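Local coordinates for sortase B (Clostridium perfringens, PDB 5YFK), which is a sortase B cysteine transpeptidase that, as in its family, probably attaches surface proteins to the cell wall, at residues 180-183 / 184-188. The protein carries 1 engineered substitution. Sequence-based numbering, arbitrary orientation.
Sequences YLKE and QESKS
Gln184 lays its side chain over one face of the Tyr180 ring, one turn back along the same helix. Its CG makes a CH-pi contact 3.9 Å from the ring centroid, and the bend at chi2 (-65°) turns the amide back over the ring, the two planes lying 15° apart. A water hydrogen-bonded to Tyr180 OH (2.6 Å) donates a weak bond to Gln184 OE1, whose stronger partner is Tyr156 OH.

Among the polar side chains, Gln184 NE2 gives a hydrogen bond of 3.0 Å to Glu183 OE1; the acceptor lies in the amide plane, but the donor stands above the carboxylate. Lys187 runs alongside Glu183, its NZ 4.1 Å from Glu183 OE2, beyond a salt bridge, and instead pairs with Glu158 and Glu166.

Helical i to i+4 bonds link Tyr180 through Glu183 to Gln184 through Lys187. Lys182 O is gripped twice, by Ser186 N and, at 2.8 Å, by Ser186 OG, which approaches from the opposite face of the carbonyl plane.

These residues form the last turns of helix 174-186 and the start of what follows, packed on the sortase beta-sheet: Tyr180 and Leu181 touch Ile203 of strand 203-210, while Gln184 and Lys187 reach strand 146-159.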
ATOM      1  N   TYR A 180     -15.843   3.761  10.822  1.00 14.51           N
ATOM      2  CA  TYR A 180     -15.049   3.568   9.595  1.00 16.87           C
ATOM      3  C   TYR A 180     -14.590   2.126   9.393  1.00 15.06           C
ATOM      4  O   TYR A 180     -14.707   1.561   8.290  1.00 14.29           O
ATOM      5  CB  TYR A 180     -13.824   4.483   9.617  1.00 17.62           C
ATOM      6  CG  TYR A 180     -13.061   4.478   8.306  1.00 15.91           C
ATOM      7  CD1 TYR A 180     -13.531   5.184   7.201  1.00 16.71           C
ATOM      8  CD2 TYR A 180     -11.877   3.764   8.162  1.00 14.63           C
ATOM      9  CE1 TYR A 180     -12.785   5.270   6.040  1.00 15.56           C
ATOM     10  CE2 TYR A 180     -11.133   3.817   6.990  1.00 12.92           C
ATOM     11  CZ  TYR A 180     -11.605   4.535   5.915  1.00 13.63           C
ATOM     12  OH  TYR A 180     -10.896   4.562   4.726  1.00 15.09           O
ATOM     13  N   LEU A 181     -14.080   1.514  10.457  1.00 14.95           N
ATOM     14  CA  LEU A 181     -13.601   0.142  10.389  1.00 15.29           C
ATOM     15  C   LEU A 181     -14.741  -0.785   9.988  1.00 18.40           C
ATOM     16  O   LEU A 181     -14.574  -1.661   9.148  1.00 15.04           O
ATOM     17  CB  LEU A 181     -13.000  -0.302  11.725  1.00 15.67           C
ATOM     18  CG  LEU A 181     -11.686   0.415  12.079  1.00 14.48           C
ATOM     19  CD1 LEU A 181     -11.151  -0.034  13.422  1.00 16.22           C
ATOM     20  CD2 LEU A 181     -10.662   0.175  10.983  1.00 18.56           C
ATOM     21  N   LYS A 182     -15.884  -0.617  10.638  1.00 17.30           N
ATOM     22  CA  LYS A 182     -17.086  -1.415  10.329  1.00 19.32           C
ATOM     23  C   LYS A 182     -17.524  -1.288   8.864  1.00 18.62           C
ATOM     24  O   LYS A 182     -17.781  -2.310   8.190  1.00 17.71           O
ATOM     25  CB  LYS A 182     -18.226  -1.033  11.291  1.00 23.31           C
ATOM     26  CG  LYS A 182     -19.600  -1.589  10.918  1.00 31.98           C
ATOM     27  CD  LYS A 182     -20.451  -1.833  12.152  1.00 49.50           C
ATOM     28  CE  LYS A 182     -21.815  -1.176  12.056  1.00 49.70           C
ATOM     29  NZ  LYS A 182     -22.554  -1.340  13.341  1.00 72.47           N
ATOM     30  N   GLU A 183     -17.467  -0.065   8.336  1.00 17.93           N
ATOM     31  CA  GLU A 183     -17.802   0.180   6.941  1.00 19.87           C
ATOM     32  C   GLU A 183     -16.825  -0.582   6.048  1.00 18.30           C
ATOM     33  O   GLU A 183     -17.233  -1.225   5.092  1.00 15.15           O
ATOM     34  CB  GLU A 183     -17.728   1.674   6.607  1.00 29.45           C
ATOM     35  CG  GLU A 183     -17.584   1.963   5.113  1.00 33.35           C
ATOM     36  CD  GLU A 183     -17.210   3.411   4.762  1.00 47.50           C
ATOM     37  OE1 GLU A 183     -16.119   3.889   5.178  1.00 28.71           O
ATOM     38  OE2 GLU A 183     -17.877   3.976   3.853  1.00 49.96           O
ATOM     39  N   GLN A 184     -15.528  -0.436   6.312  1.00 15.70           N
ATOM     40  CA  GLN A 184     -14.509  -1.047   5.447  1.00 16.00           C
ATOM     41  C   GLN A 184     -14.600  -2.562   5.476  1.00 13.62           C
ATOM     42  O   GLN A 184     -14.554  -3.209   4.437  1.00 17.37           O
ATOM     43  CB  GLN A 184     -13.104  -0.605   5.845  1.00 18.66           C
ATOM     44  CG  GLN A 184     -12.892   0.890   5.709  1.00 15.13           C
ATOM     45  CD  GLN A 184     -12.969   1.346   4.271  1.00 15.34           C
ATOM     46  OE1 GLN A 184     -12.273   0.812   3.410  1.00 16.20           O
ATOM     47  NE2 GLN A 184     -13.943   2.208   3.975  1.00 17.57           N
ATOM     48  N   GLU A 185     -14.914  -3.112   6.647  1.00 17.09           N
ATOM     49  CA  GLU A 185     -15.048  -4.554   6.783  1.00 20.83           C
ATOM     50  C   GLU A 185     -16.325  -5.060   6.083  1.00 21.06           C
ATOM     51  O   GLU A 185     -16.284  -6.054   5.364  1.00 19.39           O
ATOM     52  CB  GLU A 185     -15.065  -4.940   8.256  1.00 26.10           C
ATOM     53  CG  GLU A 185     -15.098  -6.443   8.492  1.00 25.07           C
ATOM     54  CD  GLU A 185     -15.097  -6.814   9.969  1.00 34.81           C
ATOM     55  OE1 GLU A 185     -15.820  -6.162  10.756  1.00 40.68           O
ATOM     56  OE2 GLU A 185     -14.412  -7.796  10.320  1.00 37.82           O
ATOM     57  N   SER A 186     -17.418  -4.311   6.232  1.00 23.63           N
ATOM     58  CA  SER A 186     -18.713  -4.667   5.658  1.00 24.18           C
ATOM     59  C   SER A 186     -18.703  -4.678   4.157  1.00 21.00           C
ATOM     60  O   SER A 186     -19.415  -5.450   3.531  1.00 21.57           O
ATOM     61  CB  SER A 186     -19.790  -3.682   6.128  1.00 25.76           C
ATOM     62  OG  SER A 186     -20.015  -3.873   7.503  1.00 36.02           O
ATOM     63  N   LYS A 187     -17.873  -3.830   3.573  1.00 19.45           N
ATOM     64  CA  LYS A 187     -17.711  -3.754   2.125  1.00 23.25           C
ATOM     65  C   LYS A 187     -17.015  -4.987   1.501  1.00 17.59           C
ATOM     66  O   LYS A 187     -16.997  -5.131   0.281  1.00 14.91           O
ATOM     67  CB  LYS A 187     -16.877  -2.511   1.784  1.00 23.82           C
ATOM     68  CG  LYS A 187     -17.630  -1.208   1.795  1.00 23.76           C
ATOM     69  CD  LYS A 187     -16.759  -0.137   1.180  1.00 26.48           C
ATOM     70  CE  LYS A 187     -17.250   1.262   1.465  1.00 33.45           C
ATOM     71  NZ  LYS A 187     -18.240   1.671   0.446  1.00 30.48           N
ATOM     72  N   SER A 188     -16.246  -5.731   2.300  1.00 16.98           N
ATOM     73  CA  SER A 188     -15.401  -6.781   1.756  1.00 15.96           C
ATOM     74  C   SER A 188     -16.232  -7.841   1.045  1.00 17.65           C
ATOM     75  O   SER A 188     -17.294  -8.244   1.539  1.00 16.87           O
ATOM     76  CB  SER A 188     -14.549  -7.453   2.826  1.00 13.80           C
ATOM     77  OG  SER A 188     -13.601  -8.327   2.227  1.00 14.34           O
TER
HETATM   78  O   HOH W   1      -9.900   2.158   4.295  1.00 14.69           O